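Local coordinates for regulator of G-protein signalling 3 isoform 1 (Homo sapiens, PDB 2F5Y) that probably binds C-terminal peptides of partner proteins through its PDZ domain, as part of a regulator of G-protein signalling, at residues F18-D23 with E63-I68; Q50-P55 with R69-E74; Q29-D32 with P36-R39. All coordinates share one frame; numbering follows the deposited sequence.

Interaction 1: residues F18-D23 with E63-I68; sequences FTICCD and ELAHEI. With SO4 (sulfate ion), chain D.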
ATOM      1  N   PHE A  18      -0.550  -1.554  -7.637  1.00 46.63           N
ATOM      2  CA  PHE A  18       0.238  -2.502  -6.847  1.00 47.19           C
ATOM      3  C   PHE A  18      -0.581  -3.670  -6.323  1.00 49.70           C
ATOM      4  O   PHE A  18      -1.811  -3.602  -6.251  1.00 48.39           O
ATOM      5  CB  PHE A  18       0.956  -1.809  -5.687  1.00 47.26           C
ATOM      6  CG  PHE A  18       0.051  -1.378  -4.556  1.00 45.87           C
ATOM      7  CD1 PHE A  18      -0.626  -0.164  -4.612  1.00 46.98           C
ATOM      8  CD2 PHE A  18      -0.091  -2.166  -3.417  1.00 47.15           C
ATOM      9  CE1 PHE A  18      -1.442   0.234  -3.568  1.00 51.84           C
ATOM     10  CE2 PHE A  18      -0.924  -1.765  -2.369  1.00 48.73           C
ATOM     11  CZ  PHE A  18      -1.577  -0.565  -2.442  1.00 46.38           C
ATOM     12  N   THR A  19       0.141  -4.718  -5.934  1.00 48.73           N
ATOM     13  CA  THR A  19      -0.431  -5.965  -5.443  1.00 49.44           C
ATOM     14  C   THR A  19       0.020  -6.223  -4.014  1.00 44.66           C
ATOM     15  O   THR A  19       1.113  -5.818  -3.618  1.00 46.64           O
ATOM     16  CB  THR A  19       0.003  -7.163  -6.337  1.00 46.03           C
ATOM     17  OG1 THR A  19      -0.752  -7.135  -7.558  1.00 47.04           O
ATOM     18  CG2 THR A  19      -0.282  -8.472  -5.645  1.00 66.46           C
ATOM     19  N   ILE A  20      -0.828  -6.894  -3.241  1.00 46.30           N
ATOM     20  CA  ILE A  20      -0.501  -7.267  -1.857  1.00 48.48           C
ATOM     21  C   ILE A  20      -0.607  -8.788  -1.613  1.00 46.74           C
ATOM     22  O   ILE A  20      -1.162  -9.528  -2.419  1.00 50.42           O
ATOM     23  CB  ILE A  20      -1.369  -6.497  -0.855  1.00 48.07           C
ATOM     24  CG1 ILE A  20      -2.851  -6.619  -1.216  1.00 56.35           C
ATOM     25  CG2 ILE A  20      -0.953  -5.038  -0.837  1.00 47.51           C
ATOM     26  CD1 ILE A  20      -3.802  -6.231  -0.107  1.00 52.05           C
ATOM     27  N   CYS A  21      -0.044  -9.228  -0.500  1.00 46.74           N
ATOM     28  CA  CYS A  21      -0.093 -10.622  -0.058  1.00 49.20           C
ATOM     29  C   CYS A  21       0.062 -10.660   1.455  1.00 47.16           C
ATOM     30  O   CYS A  21       0.481  -9.667   2.060  1.00 48.21           O
ATOM     31  CB  CYS A  21       1.021 -11.466  -0.703  1.00 49.66           C
ATOM     32  SG  CYS A  21       2.747 -10.869  -0.377  1.00 58.43           S
ATOM     33  N   CYS A  22      -0.296 -11.800   2.046  1.00 44.73           N
ATOM     34  CA  CYS A  22      -0.211 -12.060   3.497  1.00 46.56           C
ATOM     35  C   CYS A  22      -1.249 -11.323   4.326  1.00 44.52           C
ATOM     36  O   CYS A  22      -1.803 -10.330   3.885  1.00 39.96           O
ATOM     37  CB  CYS A  22       1.192 -11.763   4.072  1.00 46.86           C
ATOM     38  SG  CYS A  22       2.462 -12.934   3.580  1.00 61.45           S
ATOM     39  N   ASP A  23      -1.481 -11.846   5.536  1.00 42.11           N
ATOM     40  CA  ASP A  23      -2.352 -11.256   6.529  1.00 46.51           C
ATOM     41  C   ASP A  23      -1.566 -10.869   7.792  1.00 45.67           C
ATOM     42  O   ASP A  23      -0.659 -11.595   8.209  1.00 39.09           O
ATOM     43  CB  ASP A  23      -3.422 -12.266   6.963  1.00 47.48           C
ATOM     44  CG  ASP A  23      -4.318 -12.736   5.824  1.00 53.87           C
ATOM     45  OD1 ASP A  23      -4.954 -13.793   6.013  1.00 60.00           O
ATOM     46  OD2 ASP A  23      -4.410 -12.068   4.770  1.00 51.82           O
ATOM     47  N   GLU A  63      -9.244  -7.828   3.396  1.00 49.08           N
ATOM     48  CA  GLU A  63      -9.816  -6.646   4.054  1.00 51.80           C
ATOM     49  C   GLU A  63      -9.138  -5.392   3.510  1.00 51.03           C
ATOM     50  O   GLU A  63      -9.809  -4.453   3.094  1.00 50.06           O
ATOM     51  CB  GLU A  63      -9.666  -6.718   5.589  1.00 48.19           C
ATOM     52  CG  GLU A  63     -10.515  -7.824   6.258  1.00 56.64           C
ATOM     53  CD  GLU A  63     -10.198  -8.066   7.757  1.00 58.02           C
ATOM     54  OE1 GLU A  63      -9.078  -7.758   8.228  1.00 55.41           O
ATOM     55  OE2 GLU A  63     -11.078  -8.601   8.472  1.00 57.31           O
ATOM     56  N   LEU A  64      -7.807  -5.389   3.484  1.00 52.59           N
ATOM     57  CA  LEU A  64      -7.071  -4.200   3.062  1.00 50.70           C
ATOM     58  C   LEU A  64      -7.347  -3.859   1.612  1.00 46.11           C
ATOM     59  O   LEU A  64      -7.587  -2.703   1.298  1.00 47.13           O
ATOM     60  CB  LEU A  64      -5.569  -4.366   3.274  1.00 52.02           C
ATOM     61  CG  LEU A  64      -4.723  -3.089   3.125  1.00 50.64           C
ATOM     62  CD1 LEU A  64      -4.927  -2.175   4.316  1.00 47.73           C
ATOM     63  CD2 LEU A  64      -3.232  -3.443   2.961  1.00 49.37           C
ATOM     64  N   ALA A  65      -7.315  -4.856   0.735  1.00 44.69           N
ATOM     65  CA  ALA A  65      -7.633  -4.648  -0.696  1.00 45.14           C
ATOM     66  C   ALA A  65      -9.001  -3.971  -0.872  1.00 43.59           C
ATOM     67  O   ALA A  65      -9.149  -3.038  -1.643  1.00 48.02           O
ATOM     68  CB  ALA A  65      -7.614  -5.970  -1.442  1.00 38.77           C
ATOM     69  N   HIS A  66      -9.994  -4.465  -0.149  1.00 43.12           N
ATOM     70  CA  HIS A  66     -11.333  -3.904  -0.189  1.00 45.34           C
ATOM     71  C   HIS A  66     -11.326  -2.431   0.196  1.00 47.05           C
ATOM     72  O   HIS A  66     -12.017  -1.622  -0.428  1.00 47.93           O
ATOM     73  CB  HIS A  66     -12.260  -4.675   0.756  1.00 43.86           C
ATOM     74  CG  HIS A  66     -13.643  -4.118   0.819  1.00 48.91           C
ATOM     75  ND1 HIS A  66     -14.680  -4.620   0.061  1.00 57.56           N
ATOM     76  CD2 HIS A  66     -14.159  -3.088   1.533  1.00 45.07           C
ATOM     77  CE1 HIS A  66     -15.779  -3.928   0.310  1.00 55.95           C
ATOM     78  NE2 HIS A  66     -15.489  -2.990   1.196  1.00 54.80           N
ATOM     79  N   GLU A  67     -10.549  -2.094   1.226  1.00 46.84           N
ATOM     80  CA  GLU A  67     -10.499  -0.727   1.735  1.00 48.51           C
ATOM     81  C   GLU A  67      -9.732   0.200   0.793  1.00 49.05           C
ATOM     82  O   GLU A  67     -10.135   1.344   0.559  1.00 48.66           O
ATOM     83  CB  GLU A  67      -9.872  -0.682   3.125  1.00 47.98           C
ATOM     84  CG  GLU A  67     -10.521   0.343   4.030  1.00 61.72           C
ATOM     85  CD  GLU A  67     -12.037   0.136   4.142  1.00 69.98           C
ATOM     86  OE1 GLU A  67     -12.475  -1.000   4.428  1.00 67.44           O
ATOM     87  OE2 GLU A  67     -12.786   1.114   3.937  1.00 76.49           O
ATOM     88  N   ILE A  68      -8.630  -0.305   0.258  1.00 44.24           N
ATOM     89  CA  ILE A  68      -7.849   0.433  -0.713  1.00 46.37           C
ATOM     90  C   ILE A  68      -8.724   0.794  -1.903  1.00 44.87           C
ATOM     91  O   ILE A  68      -8.767   1.947  -2.294  1.00 48.95           O
ATOM     92  CB  ILE A  68      -6.612  -0.368  -1.188  1.00 45.16           C
ATOM     93  CG1 ILE A  68      -5.564  -0.381  -0.079  1.00 51.77           C
ATOM     94  CG2 ILE A  68      -6.010   0.246  -2.461  1.00 39.33           C
ATOM     95  CD1 ILE A  68      -4.338  -1.259  -0.358  1.00 45.66           C
TER
HETATM   96  S   SO4 D   2     -12.255  -6.499  -2.471  1.00111.71           S
HETATM   97  O1  SO4 D   2     -12.745  -7.344  -3.558  1.00107.95           O
HETATM   98  O2  SO4 D   2     -11.878  -7.338  -1.329  1.00104.11           O
HETATM   99  O3  SO4 D   2     -11.079  -5.775  -2.945  1.00104.52           O
HETATM  100  O4  SO4 D   2     -13.302  -5.555  -2.080  1.00 83.91           O
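The peptide-binding groove of a PDZ domain lies between strand 18-21 and helix 61-69, and here F18 and I20 on the strand meet L64, A65 and I68 on the helix. F18 and I68 approach from opposite directions: the far end of the ring, CZ, meets CD1 of I68 at 3.5 Å, and that methyl lies oblique to the ring. The ring reaches it because F18 CG sits between the backbone N and the carbonyl carbon (chi1 72°); the F18 side chain also touches L42 and, on strand 74-81, I75 and L77. The I20 side chain points at the helix, and its CD1 rests 4.0 Å from CB of A65, with L64 CD2 beside it at 4.2 Å. In PDZ domains the ligand's C terminus adds as an antiparallel strand beside the equivalent of 18-21, its carboxylate held by the loop just before; the Gly-Phe-Gly-Phe ending at F18 is the counterpart and probably does the same. The segment axes run nearly antiparallel, at 154°, 9.6 Å apart. Small A65 suits the place where I20 comes up to the helix backbone. H66, facing away from strand 18-21, bonds weakly through ND1 to O4 of a sulfate, probably from the crystallisation liquor.

Interaction 2: residues Q50-P55 with R69-E74; sequences QLNERP and RSCPSE. With SO4 (sulfate ion), chain D.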
ATOM      1  N   GLN A  50      -0.125   1.280   8.150  1.00 43.86           N
ATOM      2  CA  GLN A  50      -1.227   2.240   8.210  1.00 42.38           C
ATOM      3  C   GLN A  50      -1.733   2.592   6.815  1.00 46.59           C
ATOM      4  O   GLN A  50      -0.942   2.746   5.867  1.00 44.13           O
ATOM      5  CB  GLN A  50      -0.790   3.530   8.910  1.00 44.12           C
ATOM      6  CG  GLN A  50      -1.947   4.389   9.403  1.00 40.13           C
ATOM      7  CD  GLN A  50      -1.518   5.437  10.408  1.00 44.76           C
ATOM      8  OE1 GLN A  50      -1.116   6.531  10.033  1.00 48.19           O
ATOM      9  NE2 GLN A  50      -1.616   5.111  11.694  1.00 34.03           N
ATOM     10  N   LEU A  51      -3.058   2.706   6.712  1.00 45.93           N
ATOM     11  CA  LEU A  51      -3.739   3.196   5.528  1.00 49.28           C
ATOM     12  C   LEU A  51      -4.559   4.430   5.938  1.00 48.26           C
ATOM     13  O   LEU A  51      -5.494   4.331   6.733  1.00 40.96           O
ATOM     14  CB  LEU A  51      -4.667   2.118   4.974  1.00 51.06           C
ATOM     15  CG  LEU A  51      -5.645   2.579   3.902  1.00 47.47           C
ATOM     16  CD1 LEU A  51      -4.874   2.830   2.643  1.00 38.70           C
ATOM     17  CD2 LEU A  51      -6.733   1.543   3.692  1.00 51.23           C
ATOM     18  N   ASN A  52      -4.203   5.581   5.387  1.00 48.58           N
ATOM     19  CA  ASN A  52      -4.844   6.853   5.762  1.00 50.20           C
ATOM     20  C   ASN A  52      -4.787   7.034   7.288  1.00 50.62           C
ATOM     21  O   ASN A  52      -3.702   6.957   7.852  1.00 53.36           O
ATOM     22  CB  ASN A  52      -6.251   6.941   5.132  1.00 42.39           C
ATOM     23  CG  ASN A  52      -6.190   6.914   3.588  1.00 55.54           C
ATOM     24  OD1 ASN A  52      -5.161   7.258   2.998  1.00 52.23           O
ATOM     25  ND2 ASN A  52      -7.270   6.481   2.942  1.00 45.18           N
ATOM     26  N   GLU A  53      -5.909   7.243   7.969  1.00 51.69           N
ATOM     27  CA  GLU A  53      -5.857   7.451   9.424  1.00 58.48           C
ATOM     28  C   GLU A  53      -5.757   6.144  10.232  1.00 57.19           C
ATOM     29  O   GLU A  53      -5.409   6.171  11.414  1.00 57.89           O
ATOM     30  CB  GLU A  53      -7.084   8.251   9.897  1.00 56.07           C
ATOM     31  N   ARG A  54      -6.008   5.014   9.575  1.00 56.74           N
ATOM     32  CA  ARG A  54      -6.245   3.752  10.270  0.50 55.40           C
ATOM     33  C   ARG A  54      -5.052   2.800  10.297  1.00 49.80           C
ATOM     34  O   ARG A  54      -4.556   2.394   9.255  1.00 47.35           O
ATOM     35  CB  ARG A  54      -7.446   3.052   9.639  0.50 56.93           C
ATOM     36  CG  ARG A  54      -8.717   3.882   9.758  0.50 60.63           C
ATOM     37  CD  ARG A  54      -9.963   3.034   9.646  0.50 65.01           C
ATOM     38  NE  ARG A  54     -10.332   2.765   8.261  0.50 61.29           N
ATOM     39  CZ  ARG A  54     -11.231   1.861   7.885  0.50 56.26           C
ATOM     40  NH1 ARG A  54     -11.487   1.708   6.599  0.50 44.66           N
ATOM     41  NH2 ARG A  54     -11.875   1.106   8.780  0.50 54.17           N
ATOM     42  N   PRO A  55      -4.585   2.433  11.508  1.00 48.58           N
ATOM     43  CA  PRO A  55      -3.573   1.378  11.582  1.00 50.52           C
ATOM     44  C   PRO A  55      -4.132   0.022  11.134  1.00 48.18           C
ATOM     45  O   PRO A  55      -5.246  -0.352  11.510  1.00 53.27           O
ATOM     46  CB  PRO A  55      -3.207   1.341  13.066  1.00 47.95           C
ATOM     47  CG  PRO A  55      -4.345   1.908  13.748  1.00 51.92           C
ATOM     48  CD  PRO A  55      -4.920   2.938  12.850  1.00 50.85           C
ATOM     49  N   ARG A  69      -9.445  -0.182  -2.449  1.00 45.18           N
ATOM     50  CA  ARG A  69     -10.276   0.058  -3.623  1.00 45.32           C
ATOM     51  C   ARG A  69     -11.427   1.019  -3.377  0.50 42.86           C
ATOM     52  O   ARG A  69     -11.999   1.535  -4.323  1.00 47.08           O
ATOM     53  CB  ARG A  69     -10.813  -1.252  -4.177  1.00 43.80           C
ATOM     54  CG  ARG A  69      -9.739  -2.113  -4.798  1.00 52.45           C
ATOM     55  CD  ARG A  69     -10.308  -3.432  -5.244  1.00 50.99           C
ATOM     56  NE  ARG A  69     -11.314  -3.249  -6.288  1.00 62.14           N
ATOM     57  CZ  ARG A  69     -12.150  -4.196  -6.708  1.00 63.24           C
ATOM     58  NH1 ARG A  69     -13.024  -3.912  -7.651  1.00 56.52           N
ATOM     59  NH2 ARG A  69     -12.111  -5.425  -6.196  1.00 74.44           N
ATOM     60  N   SER A  70     -11.757   1.256  -2.111  1.00 43.72           N
ATOM     61  CA  SER A  70     -12.854   2.145  -1.722  1.00 43.55           C
ATOM     62  C   SER A  70     -12.424   3.564  -1.401  1.00 43.98           C
ATOM     63  O   SER A  70     -13.267   4.372  -1.038  1.00 49.93           O
ATOM     64  CB  SER A  70     -13.557   1.581  -0.483  1.00 44.24           C
ATOM     65  OG  SER A  70     -13.975   0.248  -0.705  1.00 52.08           O
ATOM     66  N   CYS A  71     -11.135   3.879  -1.500  1.00 44.88           N
ATOM     67  CA  CYS A  71     -10.684   5.253  -1.271  1.00 49.69           C
ATOM     68  C   CYS A  71     -10.878   6.097  -2.530  1.00 50.87           C
ATOM     69  O   CYS A  71     -10.480   5.684  -3.598  1.00 52.65           O
ATOM     70  CB  CYS A  71      -9.217   5.286  -0.846  1.00 54.70           C
ATOM     71  SG  CYS A  71      -8.952   4.490   0.734  1.00 57.79           S
ATOM     72  N   PRO A  72     -11.496   7.279  -2.399  1.00 51.26           N
ATOM     73  CA  PRO A  72     -11.831   8.058  -3.586  1.00 50.89           C
ATOM     74  C   PRO A  72     -10.671   8.631  -4.400  1.00 52.77           C
ATOM     75  O   PRO A  72     -10.677   8.520  -5.630  1.00 56.99           O
ATOM     76  CB  PRO A  72     -12.683   9.208  -3.033  1.00 51.32           C
ATOM     77  CG  PRO A  72     -13.021   8.843  -1.628  1.00 51.51           C
ATOM     78  CD  PRO A  72     -11.965   7.926  -1.156  1.00 49.34           C
ATOM     79  N   SER A  73      -9.703   9.258  -3.744  1.00 49.76           N
ATOM     80  CA  SER A  73      -8.799  10.165  -4.446  1.00 49.98           C
ATOM     81  C   SER A  73      -7.339   9.768  -4.320  1.00 50.32           C
ATOM     82  O   SER A  73      -6.583   9.799  -5.297  0.50 42.78           O
ATOM     83  CB  SER A  73      -9.016  11.588  -3.920  1.00 53.93           C
ATOM     84  OG  SER A  73     -10.388  11.960  -4.017  1.00 57.64           O
ATOM     85  N   GLU A  74      -6.947   9.410  -3.104  1.00 55.29           N
ATOM     86  CA  GLU A  74      -5.597   8.949  -2.839  1.00 58.36           C
ATOM     87  C   GLU A  74      -5.518   8.176  -1.537  1.00 57.09           C
ATOM     88  O   GLU A  74      -6.325   8.386  -0.621  1.00 55.51           O
ATOM     89  CB  GLU A  74      -4.629  10.134  -2.762  1.00 58.94           C
ATOM     90  CG  GLU A  74      -4.710  10.942  -1.481  1.00 60.90           C
ATOM     91  CD  GLU A  74      -3.728  12.103  -1.462  1.00 59.80           C
ATOM     92  OE1 GLU A  74      -3.160  12.413  -2.528  1.00 67.45           O
ATOM     93  OE2 GLU A  74      -3.530  12.706  -0.383  1.00 69.19           O
TER
HETATM   94  S   SO4 D   2     -12.255  -6.499  -2.471  1.00111.71           S
HETATM   95  O1  SO4 D   2     -12.745  -7.344  -3.558  1.00107.95           O
HETATM   96  O2  SO4 D   2     -11.878  -7.338  -1.329  1.00104.11           O
HETATM   97  O3  SO4 D   2     -11.079  -5.775  -2.945  1.00104.52           O
HETATM   98  O4  SO4 D   2     -13.302  -5.555  -2.080  1.00 83.91           O
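N52, at the turn of 50-55, meets C71 and E74 of the loop that follows helix 61-69, and the three residues make a small surface contact. Its closest approach is a close amide-to-sulfur contact: the nitrogen ND2 of N52 stands 3.4 Å from SG of C71. Both side chains have their first branch anti to the carbonyl carbon (chi1 -62° in N52), and both point across the gap toward each other's segment. Cysteine suits the spot because its sulfur is compact and only mildly polar, so it can lie against an amide. N52 OD1 and the carbonyl O of E74, two acceptors, are merely near each other at 4.0 Å.

Among hydrogen bonds, the amide oxygen OD1 of N52 accepts from the backbone N of I76 in strand 74-81, which fixes the rotation of the amide and so presents ND2 to the sulfur. The loop is tied to the helix by S70 OG bonded to H66 O, and to R11, whose NH1 donates to C71 O.

Charged groups lie at the margins. R54, in one of its two conformers, forms a salt bridge through NH1 with E67 OE2 of the helix. R69, its chain bent at chi3, reaches a sulfate, probably from the crystallisation liquor, with NH2, a weak hydrogen bond of 3.4 Å to sulfate O3.

The backbone bonds belong to the hairpin: L51 N to R54 O and R54 N to L51 O are both 3.0 Å. N52, at positive phi (53°), takes the first inner corner, a conformation asparagine bears better than most residues. This is the two-residue beta hairpin with a type II' turn, here joining strands 47-51 and 54-55 at the edge of the PDZ sheet.

Interaction 3: residues Q29-D32 with P36-R39; sequences QAVD and PAER. With SO4 (sulfate ion), chain C.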
ATOM      1  N   GLN A  29       3.259  -7.108  -2.668  1.00 49.16           N
ATOM      2  CA  GLN A  29       3.769  -8.165  -3.525  1.00 47.47           C
ATOM      3  C   GLN A  29       4.601  -7.559  -4.631  1.00 44.14           C
ATOM      4  O   GLN A  29       5.742  -7.929  -4.826  1.00 46.14           O
ATOM      5  CB  GLN A  29       2.636  -8.955  -4.185  1.00 49.86           C
ATOM      6  CG  GLN A  29       2.373 -10.315  -3.640  1.00 59.11           C
ATOM      7  CD  GLN A  29       3.458 -11.365  -3.900  1.00 58.98           C
ATOM      8  OE1 GLN A  29       4.643 -11.068  -4.111  1.00 49.32           O
ATOM      9  NE2 GLN A  29       3.038 -12.623  -3.849  1.00 52.57           N
ATOM     10  N   ALA A  30       3.982  -6.652  -5.372  1.00 40.53           N
ATOM     11  CA  ALA A  30       4.603  -6.028  -6.525  1.00 43.69           C
ATOM     12  C   ALA A  30       3.984  -4.666  -6.758  1.00 42.06           C
ATOM     13  O   ALA A  30       2.978  -4.285  -6.126  1.00 42.93           O
ATOM     14  CB  ALA A  30       4.453  -6.918  -7.786  1.00 39.51           C
ATOM     15  N   VAL A  31       4.618  -3.947  -7.672  1.00 43.49           N
ATOM     16  CA  VAL A  31       4.279  -2.584  -8.021  1.00 46.40           C
ATOM     17  C   VAL A  31       4.363  -2.572  -9.544  1.00 48.09           C
ATOM     18  O   VAL A  31       5.318  -3.100 -10.098  1.00 41.89           O
ATOM     19  CB  VAL A  31       5.321  -1.606  -7.384  1.00 49.34           C
ATOM     20  CG1 VAL A  31       5.490  -0.368  -8.205  1.00 55.92           C
ATOM     21  CG2 VAL A  31       4.928  -1.247  -5.938  1.00 42.12           C
ATOM     22  N   ASP A  32       3.361  -2.012 -10.216  1.00 46.68           N
ATOM     23  CA  ASP A  32       3.322  -2.024 -11.674  1.00 48.15           C
ATOM     24  C   ASP A  32       4.282  -0.984 -12.223  1.00 48.14           C
ATOM     25  O   ASP A  32       4.350   0.134 -11.718  1.00 52.14           O
ATOM     26  CB  ASP A  32       1.909  -1.728 -12.185  1.00 53.20           C
ATOM     27  CG  ASP A  32       0.853  -2.662 -11.596  1.00 57.57           C
ATOM     28  OD1 ASP A  32       1.185  -3.486 -10.711  1.00 75.18           O
ATOM     29  OD2 ASP A  32      -0.315  -2.569 -12.027  1.00 69.87           O
ATOM     30  N   PRO A  36       0.706   4.352 -10.558  1.00 49.29           N
ATOM     31  CA  PRO A  36       0.676   5.305  -9.455  1.00 43.59           C
ATOM     32  C   PRO A  36       1.622   4.974  -8.308  1.00 42.59           C
ATOM     33  O   PRO A  36       2.333   5.852  -7.850  1.00 45.39           O
ATOM     34  CB  PRO A  36      -0.776   5.253  -8.997  1.00 44.86           C
ATOM     35  CG  PRO A  36      -1.529   4.869 -10.209  1.00 45.35           C
ATOM     36  CD  PRO A  36      -0.656   3.913 -10.923  1.00 47.10           C
ATOM     37  N   ALA A  37       1.640   3.718  -7.861  1.00 45.29           N
ATOM     38  CA  ALA A  37       2.429   3.310  -6.697  1.00 39.18           C
ATOM     39  C   ALA A  37       3.948   3.368  -6.929  1.00 44.64           C
ATOM     40  O   ALA A  37       4.691   3.798  -6.050  1.00 46.82           O
ATOM     41  CB  ALA A  37       2.019   1.921  -6.250  1.00 41.74           C
ATOM     42  N   GLU A  38       4.413   2.950  -8.103  1.00 42.55           N
ATOM     43  CA  GLU A  38       5.845   2.951  -8.377  1.00 44.73           C
ATOM     44  C   GLU A  38       6.407   4.363  -8.295  1.00 43.61           C
ATOM     45  O   GLU A  38       7.421   4.613  -7.646  1.00 42.29           O
ATOM     46  CB  GLU A  38       6.150   2.393  -9.772  1.00 45.48           C
ATOM     47  CG  GLU A  38       7.647   2.100  -9.995  1.00 51.60           C
ATOM     48  CD  GLU A  38       8.032   2.008 -11.460  1.00 55.68           C
ATOM     49  OE1 GLU A  38       7.657   2.918 -12.233  1.00 69.47           O
ATOM     50  OE2 GLU A  38       8.714   1.035 -11.843  1.00 69.52           O
ATOM     51  N   ARG A  39       5.766   5.295  -8.983  1.00 45.96           N
ATOM     52  CA  ARG A  39       6.334   6.630  -9.053  1.00 44.32           C
ATOM     53  C   ARG A  39       6.108   7.424  -7.766  1.00 42.66           C
ATOM     54  O   ARG A  39       6.882   8.329  -7.464  1.00 44.12           O
ATOM     55  CB  ARG A  39       5.892   7.359 -10.311  1.00 43.45           C
ATOM     56  CG  ARG A  39       4.458   7.606 -10.380  1.00 46.00           C
ATOM     57  CD  ARG A  39       4.107   8.313 -11.636  1.00 33.56           C
ATOM     58  NE  ARG A  39       2.667   8.508 -11.632  1.00 44.45           N
ATOM     59  CZ  ARG A  39       1.794   7.800 -12.339  1.00 38.87           C
ATOM     60  NH1 ARG A  39       2.187   6.862 -13.197  1.00 46.12           N
ATOM     61  NH2 ARG A  39       0.511   8.064 -12.204  1.00 44.07           N
TER
HETATM   62  S   SO4 C   1      -2.007   5.930 -14.219  1.00 61.64           S
HETATM   63  O1  SO4 C   1      -3.069   5.056 -13.719  1.00 65.44           O
HETATM   64  O2  SO4 C   1      -0.742   5.225 -14.030  1.00 56.85           O
HETATM   65  O3  SO4 C   1      -2.241   6.207 -15.633  1.00 78.14           O
HETATM   66  O4  SO4 C   1      -1.966   7.221 -13.540  1.00 53.06           O
HETATM   67  O   HOH W   1       2.571   1.048  -9.796  1.00 27.14           O
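One water bridges D32 and E38: it donates to the carbonyl O of D32 at 2.8 Å and accepts from the backbone N of E38 at 3.1 Å. The N-H groups in the first turn of a helix have no carbonyl four residues back within the helix, so a water suits this one. Beside the bridge V31 and E38 cross at about a right angle. CG1 of V31, roughly anti to the backbone N (chi1 150°), is the branch that lies against CB of E38. The other branch, CG2, packs against CB of A37 at 4.3 Å, and a methyl-sized A37 lets the helix sit close to V31, F18 and L42. This is the link after strand 27-31 of the PDZ fold, where a Pro-Ala pair opens the short helix and an Ala-Gly-Leu run closes it. E38 turns its carboxylate back to the chain before the helix: OE1 accepts from G34 N, and OE2 makes a weak bond with S33 OG. Farther round, R39 NH2 bonds at 2.9 Å to O4 of a sulfate that probably comes from the crystallisation liquor, an ion also bonded by K13 N. P36, which needs no N-H in the first turn, sets its CA over a face of the R39 guanidinium and its CD beside the sulfate, while its side chain touches I9 of strand 3-10; an alanine here, lacking CG and CD, is likely to open a gap against I9 and leave the first turn less rigid.

How the interactions relate
Along the chain, interaction 3 is nested inside the loop closed by interaction 1, whereas interactions 1 and 2 cross, and interaction 3 closes before interaction 2 opens. Interactions 1 and 3, centres about 13 Å apart, share the two-stranded sheet of strands 18-21 and 27-31, with T19 probably bonded to Q29 and A30 at a classic beta bulge. Interactions 1 and 2, centres about 11 Å apart, meet on helix 61-69, where L51 packs against L64, E67 and I68 and one conformer of R54 salt-bridges E67. Interactions 2 and 3 have centres about 16 Å apart. Interaction 1 spans the probable groove; interaction 3 lies where strand 27-31 ends, interaction 2 past the helix's C-terminal end.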